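Side-chain contacts in lipoxygenase (Cyanothece sp., PDB 5EK8), which probably adds molecular oxygen to polyunsaturated fatty acids as a non-heme iron 9R-lipoxygenase: residues V630-D634 and D635-E639; P382-L385 and M386-H390; T125-S128 and D129-V133; I563-T566 and T567-T571. All blocks are in the same frame, centred on the assembly; numbering follows the deposited sequence.

How the contacts relate
Contacts 1, 2 and 4 form a chain of touching pieces that leads toward the iron, and contact 3 joins from the outer side. In contact 4, His570 binds the iron. Contact 2 packs on contact 4 through His390 CB, 3.3 Å from Thr566 OG1, and through Met386 CE, 3.6 Å from Ile563 CD1. Contact 1 leans on contact 2, with Pro638 CG 3.4 Å from Leu385 O. Contact 3 meets contact 1 through a probable hydrogen bond from Phe126 N to Asp635 O, 2.9 Å. The loop of contact 1 thus lies between the beta hairpin tip of contact 3 and helix 383-391. The centres of contacts 3 and 4 are about 24 Å apart.

Contact 1. Residues V630-D634 and D635-E639; sequences VKNED and DDVPE
The Asp635 N-H donates to Asn632 O, 2.9 Å from N to O, closing the turn. The Asp635 side chain turns outward, while Asn632 ND2 lies 3.5 Å from Asp635 CA. Asp636 follows with a weak bond from its N to Asn632 OD1. Its CG sits between the backbone N and the carbonyl carbon (chi1 63°), which brings OD2 to 3.7 Å from Asp634 CB. The Asp634 and Asp636 carboxylates do not touch. Lys392 makes long, weak ion pairs with OD1 of both and would probably ease their repulsion. The other oxygen of Asp634, OD2, is hydrogen-bonded to Tyr626 OH and Ser187 OG. Asn632 to Asp635 form a type I beta turn in the loop between helices 608-623 and 639-647; Asp636 and Val637 follow it. Val637 N gives the second bond to Asn632 OD1, 3.2 Å long and tilted 25° from the amide carbonyl plane. Val637 CG2 comes alongside the same oxygen. A water takes a bond from Asn632 ND2 at 2.9 Å and gives one to Val637 O at 3.2 Å. With an alanine in place of Asn632, the N-H groups of Asp636 and Val637 would probably lack their shared acceptor, and the loop would be likely to shift. Beyond Pro638, the N-cap residue of helix 639-647, the Glu639 side chain bends back until OE2 is 4.4 Å from Asn632 ND2. Glu639 OE1 faces Arg642 in a long, weak ion pair.

Contact 2. Residues P382-L385 and M386-H390; sequences PIRL and MLTPH
Arg384 O is gripped by three donors of the next helical turn: Thr388 OG1, Thr388 N and Leu387 N. All belong to helix 383-391, in the lipoxygenase family region of the chain. Thr388 N comes nearly along the C=O axis, at 2.9 Å from Arg384 O. Leu387 N stands well out of the carbonyl plane. Thr388 OG1 donates to Arg384 O at 2.6 Å, also from above that plane. This hydroxyl bond ties the threonine to its own helix. Thr388 CG2 lies 3.8 Å from Arg384 CG, where the two side chains cross. The arginine then bends at its second torsion, and its guanidinium makes weak bonds to Asn122 and Arg379 O.

Ile383 O accepts from both Met386 N and Leu387 N. Such shared acceptors mix three- and four-residue spacings. The helix is kinked at Pro389 and His390: Pro389 has no N-H to give, and His390 N bonds to Leu387 O. Pro389 CD lies 3.7 Å from Leu385 O.

Apolar side chains meet elsewhere on the helix. Ile383 and Leu387 point the same way, with Ile383 CG2 3.7 Å from Leu387 CD1. Met386 starts with CG anti to its N (chi1 165°) and stays extended, running alongside Ile383 and reaching residues of helices 451-473 and 549-574. There it meets Phe470 and Ile563. Along this shared course Ile383 CD1 lies 4.1 Å from Met386 SD.

Contact 3. Residues T125-S128 and D129-V133; sequences TFDS and DNQPV
Near the tip of the beta hairpin of strands 115-126 and 132-143, Thr125 and Val133 form an antiparallel hydrogen-bonded pair. The two strands lie side by side in a four-stranded sheet that probably belongs to the PLAT domain. Thr125 N bonds to Val133 O at 2.7 Å. The return bond, Val133 N to Thr125 O, is modelled so short that its length is doubtful. The side chains of this pair lie side by side, with the CB atoms of Thr125 and Val133 4.0 Å apart.

Phe126 and Pro132 make the next pair, non-hydrogen-bonded, on the other face. Phe126 CD1 is 4.1 Å from Pro132 CA, met obliquely. The amide of Asn130 runs alongside the ring, turned 60° from it.

The loop closes through a type I beta turn from Asp127 to Asn130, whose Asn130 N to Asp127 O bond is weak. Asp127 N bonds to Gln131 O at 3.0 Å. Asp127 CG sits between its N and carbonyl carbon (chi1 64°), folding the carboxylate back into the loop. There OD1 accepts from Gln131 N, again at a doubtfully short length. On the valine side, Asp127 CB packs 3.9 Å from Val133 CG2.

Contact 4. Residues I563-T566 and T567-T571; sequences IFHT and TLWHT. With FE2 (Fe (II) ion), chain B.
His565 CD2 lies over one face of the Trp569 indole, 3.8 Å from Trp569 CD1. The same CD1 lies at the edge of the imidazole, the planes 59° apart. Phe564 CD1 sits over one face of the His565 ring, whose ND1 lies at the edge of the phenyl ring and bonds to His561 O. Phe564 CE1 meets Trp569 CB and CE2 meets Leu568 CD2, each at 4.0 Å and obliquely. Trp569 NE1 bonds to Glu358 O.

The backbone widens into a pi-type turn. Trp569 N bonds to Phe564 O, five residues back, at 3.1 Å. Thr567 OG1 and N reach Ile563 O from opposite faces of its plane, OG1 at 2.6 Å. The hydroxyl also bonds to Tyr459. With a valine in place of Thr567, Ile563 O and Tyr459 OH would probably each lose a partner. Past the turn, His570 CG is anti to its N (chi1 173°), and NE2 binds the iron at 2.5 Å. His359, His364 and the Ile668 terminal carboxylate also bind it, and Asn574 belongs to the site.

Around helix 549-574, helix 383-391 touches Ile563, Thr566 and Thr567, helix 451-473 touches Ile563, Phe564 and Leu568, and helix 337-377 lies against His565 and Trp569.

Contact 1. Residues V630-D634 and D635-E639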
loop_
_atom_site.group_PDB
_atom_site.type_symbol
_atom_site.label_atom_id
_atom_site.label_comp_id
_atom_site.label_asym_id
_atom_site.label_seq_id
_atom_site.Cartn_x
_atom_site.Cartn_y
_atom_site.Cartn_z
ATOM N N VAL A 630 -4.292 -8.323 -15.824
ATOM C CA VAL A 630 -4.828 -8.814 -17.091
ATOM C C VAL A 630 -5.446 -7.684 -17.903
ATOM O O VAL A 630 -5.110 -7.500 -19.070
ATOM C CB VAL A 630 -5.890 -9.917 -16.883
ATOM C CG1 VAL A 630 -6.432 -10.389 -18.228
ATOM C CG2 VAL A 630 -5.301 -11.083 -16.104
ATOM N N LYS A 631 -6.342 -6.927 -17.277
ATOM C CA LYS A 631 -7.027 -5.831 -17.956
ATOM C C LYS A 631 -6.048 -4.770 -18.455
ATOM O O LYS A 631 -6.259 -4.177 -19.515
ATOM C CB LYS A 631 -8.063 -5.192 -17.028
ATOM C CG LYS A 631 -9.077 -4.304 -17.746
ATOM C CD LYS A 631 -10.186 -3.858 -16.802
ATOM C CE LYS A 631 -11.299 -3.138 -17.543
ATOM N NZ LYS A 631 -10.813 -1.919 -18.250
ATOM N N ASN A 632 -4.981 -4.550 -17.684
ATOM C CA ASN A 632 -3.920 -3.599 -18.025
ATOM C C ASN A 632 -4.444 -2.248 -18.500
ATOM O O ASN A 632 -3.993 -1.726 -19.516
ATOM C CB ASN A 632 -2.995 -4.196 -19.092
ATOM C CG ASN A 632 -1.671 -3.452 -19.205
ATOM O OD1 ASN A 632 -1.256 -2.749 -18.280
ATOM N ND2 ASN A 632 -1.004 -3.604 -20.343
ATOM N N GLU A 633 -5.380 -1.676 -17.753
ATOM C CA GLU A 633 -6.059 -0.455 -18.177
ATOM C C GLU A 633 -5.138 0.760 -18.359
ATOM O O GLU A 633 -5.580 1.801 -18.844
ATOM C CB GLU A 633 -7.178 -0.113 -17.186
ATOM C CG GLU A 633 -6.830 -0.343 -15.722
ATOM C CD GLU A 633 -7.364 -1.662 -15.190
ATOM O OE1 GLU A 633 -8.496 -1.677 -14.661
ATOM O OE2 GLU A 633 -6.648 -2.679 -15.291
ATOM N N ASP A 634 -3.867 0.633 -17.989
ATOM C CA ASP A 634 -2.921 1.741 -18.132
ATOM C C ASP A 634 -1.838 1.459 -19.175
ATOM O O ASP A 634 -0.992 2.312 -19.437
ATOM C CB ASP A 634 -2.273 2.071 -16.782
ATOM C CG ASP A 634 -3.186 2.892 -15.874
ATOM O OD1 ASP A 634 -3.108 2.722 -14.635
ATOM O OD2 ASP A 634 -3.976 3.712 -16.396
ATOM N N ASP A 635 -1.883 0.266 -19.766
ATOM C CA ASP A 635 -0.940 -0.144 -20.812
ATOM C C ASP A 635 0.518 0.095 -20.412
ATOM O O ASP A 635 1.302 0.657 -21.178
ATOM C CB ASP A 635 -1.243 0.583 -22.131
ATOM C CG ASP A 635 -2.644 0.292 -22.659
ATOM O OD1 ASP A 635 -2.913 -0.868 -23.049
ATOM O OD2 ASP A 635 -3.473 1.231 -22.685
ATOM N N ASP A 636 0.874 -0.347 -19.214
ATOM C CA ASP A 636 2.218 -0.135 -18.701
ATOM C C ASP A 636 2.775 -1.406 -18.072
ATOM O O ASP A 636 3.939 -1.449 -17.675
ATOM C CB ASP A 636 2.221 0.997 -17.681
ATOM C CG ASP A 636 1.371 0.683 -16.472
ATOM O OD1 ASP A 636 1.532 1.368 -15.447
ATOM O OD2 ASP A 636 0.542 -0.250 -16.547
ATOM N N VAL A 637 1.929 -2.426 -17.969
ATOM C CA VAL A 637 2.353 -3.726 -17.465
ATOM C C VAL A 637 3.092 -4.484 -18.561
ATOM O O VAL A 637 2.494 -4.830 -19.585
ATOM C CB VAL A 637 1.160 -4.569 -16.975
ATOM C CG1 VAL A 637 1.627 -5.934 -16.510
ATOM C CG2 VAL A 637 0.419 -3.854 -15.862
ATOM N N PRO A 638 4.400 -4.724 -18.357
ATOM C CA PRO A 638 5.248 -5.441 -19.315
ATOM C C PRO A 638 4.612 -6.752 -19.763
ATOM O O PRO A 638 4.152 -7.532 -18.929
ATOM C CB PRO A 638 6.533 -5.685 -18.525
ATOM C CG PRO A 638 6.580 -4.556 -17.553
ATOM C CD PRO A 638 5.154 -4.306 -17.163
ATOM N N GLU A 639 4.584 -6.977 -21.071
ATOM C CA GLU A 639 3.809 -8.066 -21.652
ATOM C C GLU A 639 4.270 -9.449 -21.210
ATOM O O GLU A 639 3.481 -10.393 -21.215
ATOM C CB GLU A 639 3.839 -7.972 -23.177
ATOM C CG GLU A 639 2.852 -6.961 -23.734
ATOM C CD GLU A 639 1.403 -7.357 -23.483
ATOM O OE1 GLU A 639 1.122 -8.572 -23.381
ATOM O OE2 GLU A 639 0.547 -6.451 -23.382
HETATM O O HOH W 1 1.293 -2.853 -21.862
#

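Contact 2. Residues P382-L385 and M386-H390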
loop_
_atom_site.group_PDB
_atom_site.type_symbol
_atom_site.label_atom_id
_atom_site.label_comp_id
_atom_site.label_asym_id
_atom_site.label_seq_id
_atom_site.Cartn_x
_atom_site.Cartn_y
_atom_site.Cartn_z
ATOM N N PRO A 382 16.239 -0.151 -17.251
ATOM C CA PRO A 382 15.072 -0.958 -17.628
ATOM C C PRO A 382 14.254 -1.462 -16.443
ATOM O O PRO A 382 13.051 -1.670 -16.593
ATOM C CB PRO A 382 15.686 -2.146 -18.389
ATOM C CG PRO A 382 17.170 -1.901 -18.431
ATOM C CD PRO A 382 17.403 -0.469 -18.088
ATOM N N ILE A 383 14.892 -1.652 -15.292
ATOM C CA ILE A 383 14.194 -2.112 -14.094
ATOM C C ILE A 383 13.060 -1.148 -13.718
ATOM O O ILE A 383 12.037 -1.559 -13.157
ATOM C CB ILE A 383 15.174 -2.285 -12.916
ATOM C CG1 ILE A 383 16.109 -3.460 -13.195
ATOM C CG2 ILE A 383 14.433 -2.542 -11.616
ATOM C CD1 ILE A 383 15.385 -4.779 -13.341
ATOM N N ARG A 384 13.236 0.127 -14.056
ATOM C CA ARG A 384 12.164 1.112 -13.933
ATOM C C ARG A 384 10.878 0.617 -14.592
ATOM O O ARG A 384 9.824 0.528 -13.954
ATOM C CB ARG A 384 12.578 2.437 -14.566
ATOM C CG ARG A 384 11.414 3.387 -14.787
ATOM C CD ARG A 384 11.609 4.200 -16.053
ATOM N NE ARG A 384 10.913 5.479 -15.985
ATOM C CZ ARG A 384 11.154 6.500 -16.797
ATOM N NH1 ARG A 384 10.479 7.632 -16.658
ATOM N NH2 ARG A 384 12.076 6.389 -17.744
ATOM N N LEU A 385 10.997 0.271 -15.872
ATOM C CA LEU A 385 9.885 -0.237 -16.669
ATOM C C LEU A 385 9.218 -1.437 -16.015
ATOM O O LEU A 385 8.051 -1.734 -16.272
ATOM C CB LEU A 385 10.372 -0.615 -18.071
ATOM C CG LEU A 385 10.183 0.407 -19.196
ATOM C CD1 LEU A 385 10.572 1.805 -18.753
ATOM C CD2 LEU A 385 10.989 -0.003 -20.415
ATOM N N MET A 386 9.967 -2.120 -15.161
ATOM C CA MET A 386 9.471 -3.315 -14.504
ATOM C C MET A 386 8.812 -3.003 -13.163
ATOM O O MET A 386 7.842 -3.660 -12.778
ATOM C CB MET A 386 10.612 -4.305 -14.317
ATOM C CG MET A 386 10.323 -5.427 -13.350
ATOM S SD MET A 386 11.708 -6.566 -13.275
ATOM C CE MET A 386 11.094 -7.721 -12.067
ATOM N N LEU A 387 9.314 -1.980 -12.472
ATOM C CA LEU A 387 8.867 -1.701 -11.105
ATOM C C LEU A 387 7.805 -0.604 -10.983
ATOM O O LEU A 387 6.865 -0.742 -10.199
ATOM C CB LEU A 387 10.065 -1.338 -10.229
ATOM C CG LEU A 387 10.907 -2.516 -9.740
ATOM C CD1 LEU A 387 12.040 -2.033 -8.848
ATOM C CD2 LEU A 387 10.029 -3.516 -9.007
ATOM N N THR A 388 7.951 0.475 -11.750
ATOM C CA THR A 388 7.039 1.619 -11.650
ATOM C C THR A 388 5.526 1.308 -11.729
ATOM O O THR A 388 4.758 1.863 -10.939
ATOM C CB THR A 388 7.363 2.680 -12.724
ATOM O OG1 THR A 388 7.731 2.034 -13.946
ATOM C CG2 THR A 388 8.513 3.558 -12.270
ATOM N N PRO A 389 5.082 0.434 -12.665
ATOM C CA PRO A 389 3.627 0.217 -12.731
ATOM C C PRO A 389 3.028 -0.418 -11.475
ATOM O O PRO A 389 1.829 -0.292 -11.238
ATOM C CB PRO A 389 3.466 -0.726 -13.928
ATOM C CG PRO A 389 4.777 -1.391 -14.070
ATOM C CD PRO A 389 5.784 -0.350 -13.697
ATOM N N HIS A 390 3.854 -1.088 -10.681
ATOM C CA HIS A 390 3.380 -1.721 -9.458
ATOM C C HIS A 390 3.525 -0.799 -8.250
ATOM O O HIS A 390 2.846 -0.975 -7.240
ATOM C CB HIS A 390 4.135 -3.027 -9.214
ATOM C CG HIS A 390 4.134 -3.948 -10.392
ATOM N ND1 HIS A 390 2.992 -4.572 -10.851
ATOM C CD2 HIS A 390 5.133 -4.349 -11.213
ATOM C CE1 HIS A 390 3.289 -5.316 -11.898
ATOM N NE2 HIS A 390 4.584 -5.200 -12.139
#

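Contact 3. Residues T125-S128 and D129-V133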
loop_
_atom_site.group_PDB
_atom_site.type_symbol
_atom_site.label_atom_id
_atom_site.label_comp_id
_atom_site.label_asym_id
_atom_site.label_seq_id
_atom_site.Cartn_x
_atom_site.Cartn_y
_atom_site.Cartn_z
ATOM N N THR A 125 4.688 4.130 -21.530
ATOM C CA THR A 125 3.506 3.381 -21.933
ATOM C C THR A 125 3.873 2.508 -23.134
ATOM O O THR A 125 4.763 2.858 -23.905
ATOM C CB THR A 125 2.332 4.348 -22.262
ATOM O OG1 THR A 125 1.686 4.744 -21.046
ATOM C CG2 THR A 125 1.299 3.712 -23.180
ATOM N N PHE A 126 3.225 1.355 -23.276
ATOM C CA PHE A 126 3.431 0.520 -24.455
ATOM C C PHE A 126 2.285 0.666 -25.457
ATOM O O PHE A 126 1.110 0.603 -25.091
ATOM C CB PHE A 126 3.606 -0.941 -24.047
ATOM C CG PHE A 126 4.751 -1.161 -23.115
ATOM C CD1 PHE A 126 6.050 -0.942 -23.538
ATOM C CD2 PHE A 126 4.534 -1.566 -21.810
ATOM C CE1 PHE A 126 7.117 -1.129 -22.680
ATOM C CE2 PHE A 126 5.596 -1.758 -20.945
ATOM C CZ PHE A 126 6.892 -1.540 -21.381
ATOM N N ASP A 127 2.640 0.869 -26.723
ATOM C CA ASP A 127 1.653 1.123 -27.768
ATOM C C ASP A 127 1.052 -0.171 -28.305
ATOM O O ASP A 127 1.136 -1.219 -27.662
ATOM C CB ASP A 127 2.278 1.929 -28.916
ATOM C CG ASP A 127 3.388 1.175 -29.630
ATOM O OD1 ASP A 127 3.874 0.162 -29.088
ATOM O OD2 ASP A 127 3.782 1.602 -30.737
ATOM N N SER A 128 0.447 -0.079 -29.486
ATOM C CA SER A 128 -0.188 -1.220 -30.134
ATOM C C SER A 128 0.812 -2.330 -30.428
ATOM O O SER A 128 0.514 -3.510 -30.237
ATOM C CB SER A 128 -0.874 -0.778 -31.430
ATOM O OG SER A 128 -1.183 -1.888 -32.258
ATOM N N ASP A 129 1.998 -1.949 -30.891
ATOM C CA ASP A 129 3.012 -2.927 -31.266
ATOM C C ASP A 129 4.083 -3.081 -30.194
ATOM O O ASP A 129 5.251 -3.315 -30.507
ATOM C CB ASP A 129 3.659 -2.547 -32.599
ATOM C CG ASP A 129 2.722 -2.733 -33.777
ATOM O OD1 ASP A 129 2.451 -3.898 -34.143
ATOM O OD2 ASP A 129 2.262 -1.716 -34.340
ATOM N N ASN A 130 3.673 -2.936 -28.935
ATOM C CA ASN A 130 4.525 -3.231 -27.785
ATOM C C ASN A 130 5.813 -2.405 -27.734
ATOM O O ASN A 130 6.847 -2.875 -27.258
ATOM C CB ASN A 130 4.864 -4.724 -27.774
ATOM C CG ASN A 130 5.251 -5.227 -26.402
ATOM O OD1 ASN A 130 4.864 -4.653 -25.384
ATOM N ND2 ASN A 130 6.019 -6.312 -26.367
ATOM N N GLN A 131 5.744 -1.171 -28.224
ATOM C CA GLN A 131 6.893 -0.268 -28.208
ATOM C C GLN A 131 6.672 0.863 -27.201
ATOM O O GLN A 131 5.553 1.356 -27.051
ATOM C CB GLN A 131 7.148 0.292 -29.612
ATOM C CG GLN A 131 7.748 -0.719 -30.587
ATOM C CD GLN A 131 9.185 -1.098 -30.241
ATOM O OE1 GLN A 131 9.458 -2.217 -29.802
ATOM N NE2 GLN A 131 10.111 -0.163 -30.442
ATOM N N PRO A 132 7.745 1.274 -26.500
ATOM C CA PRO A 132 7.661 2.265 -25.419
ATOM C C PRO A 132 7.127 3.624 -25.872
ATOM O O PRO A 132 7.544 4.139 -26.910
ATOM C CB PRO A 132 9.116 2.397 -24.945
ATOM C CG PRO A 132 9.794 1.156 -25.415
ATOM C CD PRO A 132 9.126 0.804 -26.706
ATOM N N VAL A 133 6.208 4.188 -25.094
ATOM C CA VAL A 133 5.717 5.541 -25.331
ATOM C C VAL A 133 6.051 6.427 -24.137
ATOM O O VAL A 133 5.616 6.163 -23.014
ATOM C CB VAL A 133 4.197 5.565 -25.585
ATOM C CG1 VAL A 133 3.679 6.999 -25.623
ATOM C CG2 VAL A 133 3.873 4.835 -26.878
#

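Contact 4. Residues I563-T566 and T567-T571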
loop_
_atom_site.group_PDB
_atom_site.type_symbol
_atom_site.label_atom_id
_atom_site.label_comp_id
_atom_site.label_asym_id
_atom_site.label_seq_id
_atom_site.Cartn_x
_atom_site.Cartn_y
_atom_site.Cartn_z
ATOM N N ILE A 563 6.971 -6.797 -6.402
ATOM C CA ILE A 563 5.880 -7.187 -7.284
ATOM C C ILE A 563 4.873 -8.056 -6.545
ATOM O O ILE A 563 3.665 -7.871 -6.689
ATOM C CB ILE A 563 6.390 -7.938 -8.528
ATOM C CG1 ILE A 563 7.223 -7.004 -9.405
ATOM C CG2 ILE A 563 5.224 -8.486 -9.331
ATOM C CD1 ILE A 563 7.829 -7.679 -10.611
ATOM N N PHE A 564 5.369 -8.985 -5.733
ATOM C CA PHE A 564 4.482 -9.884 -5.004
ATOM C C PHE A 564 3.552 -9.124 -4.084
ATOM O O PHE A 564 2.346 -9.378 -4.065
ATOM C CB PHE A 564 5.264 -10.907 -4.185
ATOM C CG PHE A 564 4.386 -11.888 -3.452
ATOM C CD1 PHE A 564 3.987 -11.653 -2.142
ATOM C CD2 PHE A 564 3.948 -13.043 -4.082
ATOM C CE1 PHE A 564 3.177 -12.556 -1.473
ATOM C CE2 PHE A 564 3.140 -13.953 -3.417
ATOM C CZ PHE A 564 2.752 -13.707 -2.111
ATOM N N HIS A 565 4.101 -8.190 -3.318
ATOM C CA HIS A 565 3.264 -7.513 -2.337
ATOM C C HIS A 565 2.400 -6.401 -2.923
ATOM O O HIS A 565 1.349 -6.083 -2.372
ATOM C CB HIS A 565 4.130 -6.982 -1.201
ATOM C CG HIS A 565 4.656 -8.069 -0.320
ATOM N ND1 HIS A 565 5.811 -8.767 -0.609
ATOM C CD2 HIS A 565 4.157 -8.621 0.811
ATOM C CE1 HIS A 565 6.013 -9.681 0.322
ATOM N NE2 HIS A 565 5.024 -9.615 1.195
ATOM N N THR A 566 2.823 -5.822 -4.041
ATOM C CA THR A 566 2.039 -4.761 -4.662
ATOM C C THR A 566 0.897 -5.317 -5.509
ATOM O O THR A 566 -0.065 -4.605 -5.804
ATOM C CB THR A 566 2.911 -3.856 -5.545
ATOM O OG1 THR A 566 3.684 -4.666 -6.440
ATOM C CG2 THR A 566 3.829 -3.005 -4.684
ATOM N N THR A 567 1.008 -6.579 -5.912
ATOM C CA THR A 567 -0.036 -7.208 -6.718
ATOM C C THR A 567 -0.876 -8.202 -5.914
ATOM O O THR A 567 -1.867 -7.816 -5.300
ATOM C CB THR A 567 0.555 -7.931 -7.939
ATOM O OG1 THR A 567 1.454 -8.956 -7.501
ATOM C CG2 THR A 567 1.299 -6.948 -8.827
ATOM N N LEU A 568 -0.478 -9.472 -5.910
ATOM C CA LEU A 568 -1.280 -10.517 -5.274
ATOM C C LEU A 568 -1.563 -10.299 -3.786
ATOM O O LEU A 568 -2.701 -10.446 -3.359
ATOM C CB LEU A 568 -0.620 -11.884 -5.448
ATOM C CG LEU A 568 -1.376 -12.995 -4.711
ATOM C CD1 LEU A 568 -2.797 -13.130 -5.256
ATOM C CD2 LEU A 568 -0.638 -14.325 -4.778
ATOM N N TRP A 569 -0.546 -9.973 -2.996
ATOM C CA TRP A 569 -0.737 -9.846 -1.554
ATOM C C TRP A 569 -1.766 -8.784 -1.202
ATOM O O TRP A 569 -2.746 -9.063 -0.507
ATOM C CB TRP A 569 0.585 -9.527 -0.847
ATOM C CG TRP A 569 0.390 -9.298 0.620
ATOM C CD1 TRP A 569 0.430 -8.102 1.279
ATOM C CD2 TRP A 569 0.085 -10.289 1.607
ATOM N NE1 TRP A 569 0.181 -8.292 2.621
ATOM C CE2 TRP A 569 -0.029 -9.626 2.846
ATOM C CE3 TRP A 569 -0.094 -11.674 1.567
ATOM C CZ2 TRP A 569 -0.311 -10.303 4.031
ATOM C CZ3 TRP A 569 -0.371 -12.346 2.748
ATOM C CH2 TRP A 569 -0.479 -11.659 3.960
ATOM N N HIS A 570 -1.536 -7.566 -1.674
ATOM C CA HIS A 570 -2.454 -6.480 -1.390
ATOM C C HIS A 570 -3.834 -6.771 -1.958
ATOM O O HIS A 570 -4.834 -6.431 -1.343
ATOM C CB HIS A 570 -1.930 -5.158 -1.944
ATOM C CG HIS A 570 -2.917 -4.039 -1.832
ATOM N ND1 HIS A 570 -3.755 -3.684 -2.863
ATOM C CD2 HIS A 570 -3.219 -3.221 -0.797
ATOM C CE1 HIS A 570 -4.525 -2.681 -2.475
ATOM N NE2 HIS A 570 -4.218 -2.382 -1.228
ATOM N N THR A 571 -3.880 -7.394 -3.133
ATOM C CA THR A 571 -5.143 -7.821 -3.726
ATOM C C THR A 571 -5.908 -8.684 -2.742
ATOM O O THR A 571 -7.076 -8.438 -2.443
ATOM C CB THR A 571 -4.933 -8.626 -5.028
ATOM O OG1 THR A 571 -4.508 -7.751 -6.075
ATOM C CG2 THR A 571 -6.221 -9.307 -5.444
HETATM FE FE FE2 B . -5.452 -1.251 0.622
#